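Cobalamin biosynthesis protein CobN (Mycobacterium tuberculosis, PDB 7C6O) is the large, catalytic subunit of cobaltochelatase, the enzyme that inserts cobalt into the corrin ring during cobalamin biosynthesis. Local coordinates at residues 396-401 against 809-814; 425-430 against 505-510; 849-854 against 952-957. All blocks are in the same frame, centred on the assembly; numbering follows the deposited sequence.

Contact 1 of 3, residues 396-401 against 809-814; sequences VALLQA and EQVLRA
L398 and V811 meet with their side chains at about a right angle, one methyl from each making the touch: CD1 of L398 lies 3.8 Å from CG1 of V811. The leucine's CB does not start toward the other helix. Its CG stands anti to the backbone N (chi1 173°), and from there CD1 reaches across the gap. V811 comes to meet it more directly, since its CB already points at helix 391-405, and V610 of strand 608-612 packs against the same valine.

One turn further along helix 391-405, A401 meets L812, the residue after V811. A401 points its CB at helix 807-815, while L812 has to extend to reach it, bringing CD1 to 4.3 Å from CB of A401. That same CD1 also lies 4.2 Å from A401 O. M402 and R405 of helix 391-405 also touch L812, and I808 packs on A397 and A401, which widens the seam between the two helices.

The polar groups are dealt with outside this patch. R813 NH1 donates to Q810 OE1 at 2.9 Å, and R813 NH2 forms a salt bridge with D280. E809 pairs with R405, a salt bridge that ties the same two helices together. Between the segments themselves, methyl groups supply the packing, one of them also brushing a backbone carbonyl oxygen, so this patch depends on shape and burial, with directional bonds placed around it.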
ATOM      1  N   VAL A 396      17.526   3.647 -19.374  1.00 19.29           N
ATOM      2  CA  VAL A 396      18.585   3.278 -20.310  1.00 20.91           C
ATOM      3  C   VAL A 396      18.987   1.823 -20.105  1.00 20.73           C
ATOM      4  O   VAL A 396      19.071   1.041 -21.060  1.00 17.69           O
ATOM      5  CB  VAL A 396      19.793   4.221 -20.161  1.00 19.93           C
ATOM      6  CG1 VAL A 396      21.010   3.648 -20.880  1.00 18.74           C
ATOM      7  CG2 VAL A 396      19.458   5.604 -20.701  1.00 20.62           C
ATOM      8  N   ALA A 397      19.227   1.436 -18.849  1.00 17.41           N
ATOM      9  CA  ALA A 397      19.664   0.072 -18.565  1.00 16.82           C
ATOM     10  C   ALA A 397      18.602  -0.942 -18.965  1.00 17.49           C
ATOM     11  O   ALA A 397      18.924  -2.029 -19.459  1.00 17.90           O
ATOM     12  CB  ALA A 397      20.015  -0.071 -17.084  1.00 18.58           C
ATOM     13  N   LEU A 398      17.325  -0.600 -18.771  1.00 15.29           N
ATOM     14  CA  LEU A 398      16.252  -1.495 -19.190  1.00 16.70           C
ATOM     15  C   LEU A 398      16.203  -1.614 -20.708  1.00 16.43           C
ATOM     16  O   LEU A 398      16.095  -2.720 -21.250  1.00 18.09           O
ATOM     17  CB  LEU A 398      14.911  -1.004 -18.644  1.00 17.59           C
ATOM     18  CG  LEU A 398      13.678  -1.757 -19.151  1.00 14.58           C
ATOM     19  CD1 LEU A 398      13.717  -3.214 -18.713  1.00 14.13           C
ATOM     20  CD2 LEU A 398      12.395  -1.086 -18.677  1.00 13.01           C
ATOM     21  N   LEU A 399      16.283  -0.482 -21.411  1.00 14.84           N
ATOM     22  CA  LEU A 399      16.224  -0.510 -22.870  1.00 17.57           C
ATOM     23  C   LEU A 399      17.417  -1.257 -23.456  1.00 16.69           C
ATOM     24  O   LEU A 399      17.278  -1.979 -24.449  1.00 20.65           O
ATOM     25  CB  LEU A 399      16.150   0.917 -23.414  1.00 16.40           C
ATOM     26  CG  LEU A 399      14.867   1.648 -23.011  1.00 18.28           C
ATOM     27  CD1 LEU A 399      14.883   3.117 -23.410  1.00 19.01           C
ATOM     28  CD2 LEU A 399      13.672   0.945 -23.605  1.00 20.14           C
ATOM     29  N   GLN A 400      18.598  -1.094 -22.853  1.00 17.26           N
ATOM     30  CA  GLN A 400      19.770  -1.838 -23.306  1.00 20.99           C
ATOM     31  C   GLN A 400      19.582  -3.336 -23.111  1.00 20.81           C
ATOM     32  O   GLN A 400      19.932  -4.134 -23.989  1.00 20.54           O
ATOM     33  CB  GLN A 400      21.017  -1.355 -22.566  1.00 21.64           C
ATOM     34  CG  GLN A 400      21.463   0.040 -22.957  1.00 22.64           C
ATOM     35  CD  GLN A 400      22.587   0.550 -22.083  1.00 29.57           C
ATOM     36  OE1 GLN A 400      22.872  -0.016 -21.028  1.00 33.03           O
ATOM     37  NE2 GLN A 400      23.235   1.624 -22.518  1.00 31.20           N
ATOM     38  N   ALA A 401      19.028  -3.737 -21.966  1.00 20.98           N
ATOM     39  CA  ALA A 401      18.785  -5.155 -21.724  1.00 21.77           C
ATOM     40  C   ALA A 401      17.724  -5.703 -22.668  1.00 23.38           C
ATOM     41  O   ALA A 401      17.831  -6.844 -23.134  1.00 20.24           O
ATOM     42  CB  ALA A 401      18.375  -5.379 -20.273  1.00 18.05           C
ATOM     43  N   GLU A 809      16.179  -8.440 -15.068  1.00 20.34           N
ATOM     44  CA  GLU A 809      15.809  -9.763 -15.560  1.00 21.60           C
ATOM     45  C   GLU A 809      14.364 -10.093 -15.208  1.00 20.35           C
ATOM     46  O   GLU A 809      13.646 -10.701 -16.011  1.00 17.81           O
ATOM     47  CB  GLU A 809      16.756 -10.822 -14.996  1.00 22.49           C
ATOM     48  CG  GLU A 809      16.545 -12.215 -15.576  0.88 26.18           C
ATOM     49  CD  GLU A 809      16.534 -12.215 -17.097  0.31 27.85           C
ATOM     50  OE1 GLU A 809      15.522 -12.648 -17.687  0.63 29.01           O
ATOM     51  OE2 GLU A 809      17.533 -11.771 -17.700  0.86 28.72           O
ATOM     52  N   GLN A 810      13.909  -9.680 -14.021  1.00 19.26           N
ATOM     53  CA  GLN A 810      12.537  -9.977 -13.624  1.00 18.16           C
ATOM     54  C   GLN A 810      11.529  -9.130 -14.392  1.00 16.55           C
ATOM     55  O   GLN A 810      10.401  -9.578 -14.623  1.00 16.72           O
ATOM     56  CB  GLN A 810      12.367  -9.788 -12.116  1.00 20.39           C
ATOM     57  CG  GLN A 810      13.015 -10.881 -11.272  1.00 20.50           C
ATOM     58  CD  GLN A 810      12.320 -12.232 -11.405  1.00 26.91           C
ATOM     59  OE1 GLN A 810      11.200 -12.324 -11.907  1.00 30.04           O
ATOM     60  NE2 GLN A 810      12.985 -13.286 -10.951  1.00 31.05           N
ATOM     61  N   VAL A 811      11.907  -7.912 -14.792  1.00 17.04           N
ATOM     62  CA  VAL A 811      11.054  -7.143 -15.695  1.00 14.01           C
ATOM     63  C   VAL A 811      10.920  -7.863 -17.031  1.00 15.63           C
ATOM     64  O   VAL A 811       9.828  -7.944 -17.605  1.00 14.79           O
ATOM     65  CB  VAL A 811      11.600  -5.713 -15.874  1.00 14.97           C
ATOM     66  CG1 VAL A 811      10.830  -4.983 -16.966  1.00 17.26           C
ATOM     67  CG2 VAL A 811      11.526  -4.944 -14.561  1.00 13.96           C
ATOM     68  N   LEU A 812      12.028  -8.413 -17.538  1.00 17.08           N
ATOM     69  CA  LEU A 812      11.975  -9.173 -18.783  1.00 17.25           C
ATOM     70  C   LEU A 812      11.148 -10.444 -18.622  1.00 18.17           C
ATOM     71  O   LEU A 812      10.397 -10.816 -19.531  1.00 17.97           O
ATOM     72  CB  LEU A 812      13.390  -9.507 -19.252  1.00 18.72           C
ATOM     73  CG  LEU A 812      14.270  -8.308 -19.614  1.00 23.49           C
ATOM     74  CD1 LEU A 812      15.654  -8.756 -20.067  1.00 26.68           C
ATOM     75  CD2 LEU A 812      13.601  -7.467 -20.687  1.00 23.74           C
ATOM     76  N   ARG A 813      11.272 -11.125 -17.478  1.00 16.18           N
ATOM     77  CA  ARG A 813      10.438 -12.298 -17.228  1.00 17.26           C
ATOM     78  C   ARG A 813       8.963 -11.923 -17.204  1.00 17.40           C
ATOM     79  O   ARG A 813       8.118 -12.651 -17.741  1.00 15.06           O
ATOM     80  CB  ARG A 813      10.836 -12.970 -15.911  1.00 20.02           C
ATOM     81  CG  ARG A 813      12.214 -13.620 -15.913  1.00 20.65           C
ATOM     82  CD  ARG A 813      12.433 -14.491 -14.669  1.00 23.30           C
ATOM     83  NE  ARG A 813      11.542 -15.651 -14.636  1.00 24.31           N
ATOM     84  CZ  ARG A 813      10.584 -15.844 -13.732  1.00 29.31           C
ATOM     85  NH1 ARG A 813      10.391 -14.959 -12.761  1.00 26.36           N
ATOM     86  NH2 ARG A 813       9.823 -16.929 -13.790  1.00 34.18           N
ATOM     87  N   ALA A 814       8.634 -10.788 -16.581  1.00 15.42           N
ATOM     88  CA  ALA A 814       7.244 -10.351 -16.526  1.00 16.00           C
ATOM     89  C   ALA A 814       6.718 -10.009 -17.914  1.00 15.67           C
ATOM     90  O   ALA A 814       5.564 -10.315 -18.238  1.00 16.55           O
ATOM     91  CB  ALA A 814       7.107  -9.154 -15.586  1.00 16.16           C
TER

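Contact 2 of 3, residues 425-430 against 505-510; sequences HALIEC and LMVQPP
L427 of helix 420-431 packs onto L505 and V507 of strand 503-507, a helix-on-sheet contact in an alpha/beta layer. The strand belongs to a mixed sheet, running parallel to strand 369-373 on one side and antiparallel to strand 492-500 on the other. The axes of 425-430 and 505-507 approach to 8.8 Å at 63°, so the helix lies well askew to the strand.

Apolar packing carries the contact, and on the helix side nearly all of it comes from L427. This leucine aims its CB at the sheet, and with CG anti to the backbone N (chi1 178°) its branch point drops against V507, where CG lies 3.8 Å from CG2 of the valine. CD2 touches that same methyl, and the two side chains cross obliquely. L505 and V507 both turn toward the helix, as alternate residues of a strand should; M506, between them, faces the other way and packs against W538 and L539 of helix 530-539. F373 of the neighbouring strand completes the bed under L427.

Hydrogen bonding belongs to the surroundings. M506 pairs through its backbone with L371 and F373, and L505 with L498, holding the strand between its two neighbours, while V507 O accepts a bond from NE2 of H433, which lies just past the C-terminal end of helix 420-431 and ties that end to the strand.

Contact between leucine and strand backbone is closest at the other methyl of L427: L427 CD1 is 4.3 Å from L505 CB, but it rests only 3.6 Å from L505 O.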
ATOM      1  N   HIS A 425      15.966  14.014 -21.978  1.00 19.99           N
ATOM      2  CA  HIS A 425      15.815  15.266 -22.713  1.00 22.42           C
ATOM      3  C   HIS A 425      15.040  15.048 -24.004  1.00 21.49           C
ATOM      4  O   HIS A 425      14.210  15.880 -24.389  1.00 22.92           O
ATOM      5  CB  HIS A 425      17.182  15.881 -23.012  1.00 23.93           C
ATOM      6  CG  HIS A 425      17.901  16.379 -21.798  1.00 25.34           C
ATOM      7  ND1 HIS A 425      19.132  16.995 -21.865  1.00 25.23           N
ATOM      8  CD2 HIS A 425      17.566  16.348 -20.486  1.00 24.17           C
ATOM      9  CE1 HIS A 425      19.523  17.325 -20.646  1.00 26.01           C
ATOM     10  NE2 HIS A 425      18.592  16.942 -19.792  1.00 25.24           N
ATOM     11  N   ALA A 426      15.302  13.932 -24.689  1.00 19.92           N
ATOM     12  CA  ALA A 426      14.561  13.621 -25.907  1.00 20.65           C
ATOM     13  C   ALA A 426      13.083  13.410 -25.612  1.00 23.25           C
ATOM     14  O   ALA A 426      12.220  13.806 -26.404  1.00 24.98           O
ATOM     15  CB  ALA A 426      15.158  12.385 -26.581  1.00 19.36           C
ATOM     16  N   LEU A 427      12.769  12.790 -24.471  1.00 21.70           N
ATOM     17  CA  LEU A 427      11.372  12.585 -24.103  1.00 20.99           C
ATOM     18  C   LEU A 427      10.688  13.904 -23.769  1.00 24.25           C
ATOM     19  O   LEU A 427       9.542  14.132 -24.171  1.00 22.56           O
ATOM     20  CB  LEU A 427      11.273  11.614 -22.926  1.00 18.91           C
ATOM     21  CG  LEU A 427       9.866  11.342 -22.393  1.00 20.28           C
ATOM     22  CD1 LEU A 427       8.954  10.833 -23.510  1.00 24.12           C
ATOM     23  CD2 LEU A 427       9.904  10.358 -21.232  1.00 19.60           C
ATOM     24  N   ILE A 428      11.375  14.788 -23.041  1.00 26.43           N
ATOM     25  CA  ILE A 428      10.798  16.091 -22.718  1.00 27.67           C
ATOM     26  C   ILE A 428      10.515  16.879 -23.991  1.00 32.41           C
ATOM     27  O   ILE A 428       9.462  17.515 -24.127  1.00 33.06           O
ATOM     28  CB  ILE A 428      11.733  16.865 -21.771  1.00 26.14           C
ATOM     29  CG1 ILE A 428      11.830  16.156 -20.418  1.00 23.29           C
ATOM     30  CG2 ILE A 428      11.252  18.297 -21.598  1.00 29.62           C
ATOM     31  CD1 ILE A 428      12.971  16.651 -19.558  1.00 25.17           C
ATOM     32  N   GLU A 429      11.441  16.832 -24.950  1.00 35.22           N
ATOM     33  CA  GLU A 429      11.307  17.634 -26.160  1.00 42.24           C
ATOM     34  C   GLU A 429      10.161  17.147 -27.041  1.00 44.70           C
ATOM     35  O   GLU A 429       9.442  17.959 -27.633  1.00 43.22           O
ATOM     36  CB  GLU A 429      12.626  17.620 -26.932  1.00 47.99           C
ATOM     37  CG  GLU A 429      12.536  18.150 -28.352  1.00 55.67           C
ATOM     38  CD  GLU A 429      13.872  18.117 -29.070  1.00 63.43           C
ATOM     39  OE1 GLU A 429      14.129  19.021 -29.892  1.00 66.68           O
ATOM     40  OE2 GLU A 429      14.667  17.188 -28.807  1.00 65.39           O
ATOM     41  N   CYS A 430       9.960  15.832 -27.133  1.00 48.32           N
ATOM     42  CA  CYS A 430       8.989  15.253 -28.052  0.60 52.86           C
ATOM     43  C   CYS A 430       7.867  14.500 -27.346  1.00 52.73           C
ATOM     44  O   CYS A 430       7.081  13.819 -28.015  1.00 50.98           O
ATOM     45  CB  CYS A 430       9.694  14.316 -29.037  0.60 55.02           C
ATOM     46  SG  CYS A 430      11.158  15.025 -29.834  0.60 57.03           S
ATOM     47  N   LEU A 505       7.781   5.569 -25.699  1.00 19.28           N
ATOM     48  CA  LEU A 505       8.046   6.213 -24.421  1.00 16.46           C
ATOM     49  C   LEU A 505       7.101   7.398 -24.304  1.00 18.29           C
ATOM     50  O   LEU A 505       7.063   8.256 -25.192  1.00 17.64           O
ATOM     51  CB  LEU A 505       9.507   6.657 -24.312  1.00 15.86           C
ATOM     52  CG  LEU A 505      10.517   5.599 -23.846  1.00 17.92           C
ATOM     53  CD1 LEU A 505      10.646   4.453 -24.846  1.00 18.79           C
ATOM     54  CD2 LEU A 505      11.879   6.232 -23.572  1.00 18.56           C
ATOM     55  N   MET A 506       6.326   7.432 -23.223  1.00 19.56           N
ATOM     56  CA  MET A 506       5.274   8.423 -23.070  1.00 18.62           C
ATOM     57  C   MET A 506       5.298   8.980 -21.657  1.00 18.94           C
ATOM     58  O   MET A 506       5.450   8.234 -20.686  1.00 17.08           O
ATOM     59  CB  MET A 506       3.893   7.816 -23.369  1.00 20.38           C
ATOM     60  CG  MET A 506       2.734   8.798 -23.257  1.00 24.20           C
ATOM     61  SD  MET A 506       1.128   8.027 -23.555  1.00 27.33           S
ATOM     62  CE  MET A 506       1.225   7.727 -25.314  1.00 30.03           C
ATOM     63  N   VAL A 507       5.159  10.293 -21.548  1.00 17.23           N
ATOM     64  CA  VAL A 507       4.917  10.912 -20.255  1.00 16.53           C
ATOM     65  C   VAL A 507       3.453  10.699 -19.897  1.00 15.53           C
ATOM     66  O   VAL A 507       2.564  10.926 -20.723  1.00 15.00           O
ATOM     67  CB  VAL A 507       5.274  12.404 -20.285  1.00 18.67           C
ATOM     68  CG1 VAL A 507       5.003  13.027 -18.931  1.00 16.94           C
ATOM     69  CG2 VAL A 507       6.728  12.593 -20.685  1.00 20.89           C
ATOM     70  N   GLN A 508       3.207  10.234 -18.679  1.00 14.55           N
ATOM     71  CA  GLN A 508       1.841  10.001 -18.230  1.00 14.83           C
ATOM     72  C   GLN A 508       1.023  11.280 -18.395  1.00 16.14           C
ATOM     73  O   GLN A 508       1.503  12.365 -18.035  1.00 17.00           O
ATOM     74  CB  GLN A 508       1.841   9.546 -16.774  1.00 16.07           C
ATOM     75  CG  GLN A 508       0.549   8.902 -16.316  1.00 16.58           C
ATOM     76  CD  GLN A 508       0.679   8.275 -14.945  1.00 19.62           C
ATOM     77  OE1 GLN A 508       1.232   8.880 -14.027  1.00 18.31           O
ATOM     78  NE2 GLN A 508       0.177   7.052 -14.802  1.00 17.45           N
ATOM     79  N   PRO A 509      -0.185  11.204 -18.950  1.00 18.98           N
ATOM     80  CA  PRO A 509      -0.948  12.422 -19.202  1.00 21.25           C
ATOM     81  C   PRO A 509      -1.258  13.135 -17.903  1.00 20.14           C
ATOM     82  O   PRO A 509      -1.326  12.508 -16.830  1.00 22.08           O
ATOM     83  CB  PRO A 509      -2.225  11.908 -19.880  1.00 21.84           C
ATOM     84  CG  PRO A 509      -1.901  10.539 -20.351  1.00 26.31           C
ATOM     85  CD  PRO A 509      -0.896   9.998 -19.396  1.00 20.69           C
ATOM     86  N   PRO A 510      -1.456  14.449 -17.949  1.00 22.68           N
ATOM     87  CA  PRO A 510      -1.683  15.199 -16.712  1.00 23.44           C
ATOM     88  C   PRO A 510      -3.036  14.882 -16.095  1.00 24.32           C
ATOM     89  O   PRO A 510      -4.021  14.609 -16.788  1.00 22.77           O
ATOM     90  CB  PRO A 510      -1.606  16.661 -17.165  1.00 23.25           C
ATOM     91  CG  PRO A 510      -1.972  16.625 -18.598  1.00 25.35           C
ATOM     92  CD  PRO A 510      -1.455  15.322 -19.135  1.00 24.94           C
TER

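Contact 3 of 3, residues 849-854 against 952-957; sequences AVPSRL and VTMLDD
V850 and P851 present a carbonyl oxygen and a ring carbon to M954 of helix 949-963. Just before them, A849 turns its CB away from that helix. V850 contributes its backbone: its O lies 3.5 Å from CE of M954. The peptide bond to P851 is cis, which brings V850 O and P851 CD to the same side, so that one methionine can meet both. P851 and M954 reach toward each other with their outer ends, CD of P851 sitting 4.2 Å from SD of M954.

M954 arrives as an extended chain, CG anti to the backbone N (chi1 176°), until a bend about the last torsion (chi3 -56°) swings CE to the carbonyl. I898 and P909 also pack on P851, while V918 and L921 line M954.

S852 then N-caps helix 853-874, its OG bonding to A855 N. Across the contact there are only van der Waals touches from one thioether side chain; the directional bonds, from NE1 of W911 to P851 O and within the S852 cap, lie beside it.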
ATOM      1  N   ALA A 849      -4.298  -8.085  11.433  1.00 19.78           N
ATOM      2  CA  ALA A 849      -3.297  -8.361  12.456  1.00 18.35           C
ATOM      3  C   ALA A 849      -2.464  -7.127  12.782  1.00 17.62           C
ATOM      4  O   ALA A 849      -1.301  -7.244  13.184  1.00 16.35           O
ATOM      5  CB  ALA A 849      -2.393  -9.516  12.027  1.00 16.03           C
ATOM      6  N   VAL A 850      -3.040  -5.940  12.613  1.00 16.03           N
ATOM      7  CA  VAL A 850      -2.347  -4.698  12.946  1.00 16.56           C
ATOM      8  C   VAL A 850      -3.196  -3.918  13.946  1.00 17.46           C
ATOM      9  O   VAL A 850      -4.422  -3.826  13.782  1.00 19.17           O
ATOM     10  CB  VAL A 850      -2.030  -3.868  11.687  1.00 17.99           C
ATOM     11  CG1 VAL A 850      -1.039  -4.608  10.799  1.00 17.33           C
ATOM     12  CG2 VAL A 850      -3.290  -3.543  10.907  1.00 21.07           C
ATOM     13  N   PRO A 851      -2.599  -3.355  15.007  1.00 18.33           N
ATOM     14  CA  PRO A 851      -1.162  -3.411  15.291  1.00 17.20           C
ATOM     15  C   PRO A 851      -0.692  -4.759  15.831  1.00 19.99           C
ATOM     16  O   PRO A 851      -1.426  -5.430  16.561  1.00 17.80           O
ATOM     17  CB  PRO A 851      -0.978  -2.324  16.352  1.00 15.14           C
ATOM     18  CG  PRO A 851      -2.286  -2.294  17.066  1.00 15.46           C
ATOM     19  CD  PRO A 851      -3.328  -2.559  16.013  1.00 16.00           C
ATOM     20  N   SER A 852       0.523  -5.150  15.455  1.00 19.30           N
ATOM     21  CA  SER A 852       1.164  -6.289  16.087  1.00 21.15           C
ATOM     22  C   SER A 852       1.558  -5.930  17.518  1.00 21.68           C
ATOM     23  O   SER A 852       1.476  -4.775  17.947  1.00 19.68           O
ATOM     24  CB  SER A 852       2.397  -6.724  15.296  1.00 21.15           C
ATOM     25  OG  SER A 852       3.442  -5.770  15.410  1.00 19.88           O
ATOM     26  N   ARG A 853       1.997  -6.943  18.266  1.00 23.13           N
ATOM     27  CA  ARG A 853       2.460  -6.692  19.626  1.00 24.34           C
ATOM     28  C   ARG A 853       3.699  -5.804  19.630  1.00 22.05           C
ATOM     29  O   ARG A 853       3.853  -4.946  20.508  1.00 20.74           O
ATOM     30  CB  ARG A 853       2.732  -8.014  20.342  1.00 31.09           C
ATOM     31  CG  ARG A 853       1.479  -8.841  20.597  1.00 33.98           C
ATOM     32  CD  ARG A 853       1.792 -10.110  21.376  1.00 37.92           C
ATOM     33  NE  ARG A 853       0.582 -10.864  21.689  1.00 40.58           N
ATOM     34  CZ  ARG A 853      -0.156 -10.674  22.779  1.00 40.55           C
ATOM     35  NH1 ARG A 853       0.193  -9.750  23.665  1.00 39.04           N
ATOM     36  NH2 ARG A 853      -1.242 -11.407  22.984  1.00 41.82           N
ATOM     37  N   LEU A 854       4.593  -5.986  18.652  1.00 19.80           N
ATOM     38  CA  LEU A 854       5.754  -5.107  18.555  1.00 17.42           C
ATOM     39  C   LEU A 854       5.336  -3.682  18.218  1.00 18.29           C
ATOM     40  O   LEU A 854       5.902  -2.721  18.751  1.00 20.15           O
ATOM     41  CB  LEU A 854       6.740  -5.633  17.512  1.00 18.94           C
ATOM     42  CG  LEU A 854       7.558  -6.868  17.889  1.00 23.54           C
ATOM     43  CD1 LEU A 854       8.532  -7.214  16.772  1.00 21.52           C
ATOM     44  CD2 LEU A 854       8.293  -6.636  19.201  1.00 24.17           C
ATOM     45  N   VAL A 952      -9.983   1.215  10.635  1.00 13.70           N
ATOM     46  CA  VAL A 952     -10.864   2.380  10.717  1.00 15.47           C
ATOM     47  C   VAL A 952     -11.992   2.111  11.704  1.00 15.16           C
ATOM     48  O   VAL A 952     -12.300   2.938  12.572  1.00 17.04           O
ATOM     49  CB  VAL A 952     -11.411   2.736   9.323  1.00 17.85           C
ATOM     50  CG1 VAL A 952     -12.485   3.811   9.428  1.00 15.46           C
ATOM     51  CG2 VAL A 952     -10.281   3.188   8.405  1.00 18.33           C
ATOM     52  N   THR A 953     -12.623   0.943  11.583  1.00 14.16           N
ATOM     53  CA  THR A 953     -13.661   0.562  12.533  1.00 17.21           C
ATOM     54  C   THR A 953     -13.085   0.380  13.931  1.00 17.14           C
ATOM     55  O   THR A 953     -13.711   0.771  14.923  1.00 19.30           O
ATOM     56  CB  THR A 953     -14.348  -0.719  12.062  1.00 18.63           C
ATOM     57  OG1 THR A 953     -14.823  -0.543  10.722  1.00 21.43           O
ATOM     58  CG2 THR A 953     -15.519  -1.049  12.961  1.00 22.41           C
ATOM     59  N   MET A 954     -11.886  -0.200  14.026  1.00 17.58           N
ATOM     60  CA  MET A 954     -11.256  -0.417  15.326  1.00 17.98           C
ATOM     61  C   MET A 954     -11.010   0.902  16.052  1.00 18.83           C
ATOM     62  O   MET A 954     -11.302   1.029  17.247  1.00 18.36           O
ATOM     63  CB  MET A 954      -9.944  -1.181  15.145  1.00 18.10           C
ATOM     64  CG  MET A 954      -9.162  -1.385  16.437  1.00 18.43           C
ATOM     65  SD  MET A 954      -7.436  -1.818  16.146  1.00 21.99           S
ATOM     66  CE  MET A 954      -7.598  -3.269  15.113  1.00 22.30           C
ATOM     67  N   LEU A 955     -10.465   1.895  15.347  1.00 16.46           N
ATOM     68  CA  LEU A 955     -10.195   3.178  15.989  1.00 13.80           C
ATOM     69  C   LEU A 955     -11.489   3.895  16.354  1.00 13.71           C
ATOM     70  O   LEU A 955     -11.579   4.525  17.415  1.00 17.07           O
ATOM     71  CB  LEU A 955      -9.329   4.054  15.084  1.00 15.71           C
ATOM     72  CG  LEU A 955      -7.903   3.555  14.836  1.00 17.13           C
ATOM     73  CD1 LEU A 955      -7.157   4.517  13.927  1.00 18.48           C
ATOM     74  CD2 LEU A 955      -7.154   3.370  16.150  1.00 18.28           C
ATOM     75  N   ASP A 956     -12.502   3.808  15.492  1.00 16.14           N
ATOM     76  CA  ASP A 956     -13.792   4.403  15.821  1.00 16.41           C
ATOM     77  C   ASP A 956     -14.413   3.727  17.039  1.00 17.71           C
ATOM     78  O   ASP A 956     -14.972   4.400  17.913  1.00 19.65           O
ATOM     79  CB  ASP A 956     -14.731   4.320  14.618  1.00 15.63           C
ATOM     80  CG  ASP A 956     -16.045   5.044  14.855  1.00 20.04           C
ATOM     81  OD1 ASP A 956     -16.011   6.212  15.295  1.00 22.58           O
ATOM     82  OD2 ASP A 956     -17.110   4.451  14.586  1.00 22.07           O
ATOM     83  N   ASP A 957     -14.312   2.396  17.119  1.00 15.53           N
ATOM     84  CA  ASP A 957     -14.810   1.681  18.292  1.00 19.15           C
ATOM     85  C   ASP A 957     -14.115   2.146  19.566  1.00 18.63           C
ATOM     86  O   ASP A 957     -14.748   2.255  20.623  1.00 19.43           O
ATOM     87  CB  ASP A 957     -14.623   0.174  18.117  1.00 20.20           C
ATOM     88  CG  ASP A 957     -15.598  -0.431  17.127  1.00 22.93           C
ATOM     89  OD1 ASP A 957     -16.568   0.253  16.734  1.00 23.07           O
ATOM     90  OD2 ASP A 957     -15.390  -1.601  16.739  1.00 23.79           O
TER

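In the fold
All three contacts are buried, and none is a surface patch, but they sit in two regions. Contacts 1 and 2 lie on the same side of the chain's centre, their centres 20 Å apart, and use the consecutive helices 391-405 and 420-431: the first meets another helix, the second a sheet strand. Contact 3 lies on the opposite side, its centre about 40 Å from that of contact 1, and sets a loop leading into a helix against a second helix. The chemistry follows: aliphatic side chains meet in contacts 1 and 2, whereas in contact 3, with less than half the buried area of either, a thioether meets a carbonyl oxygen and a proline ring.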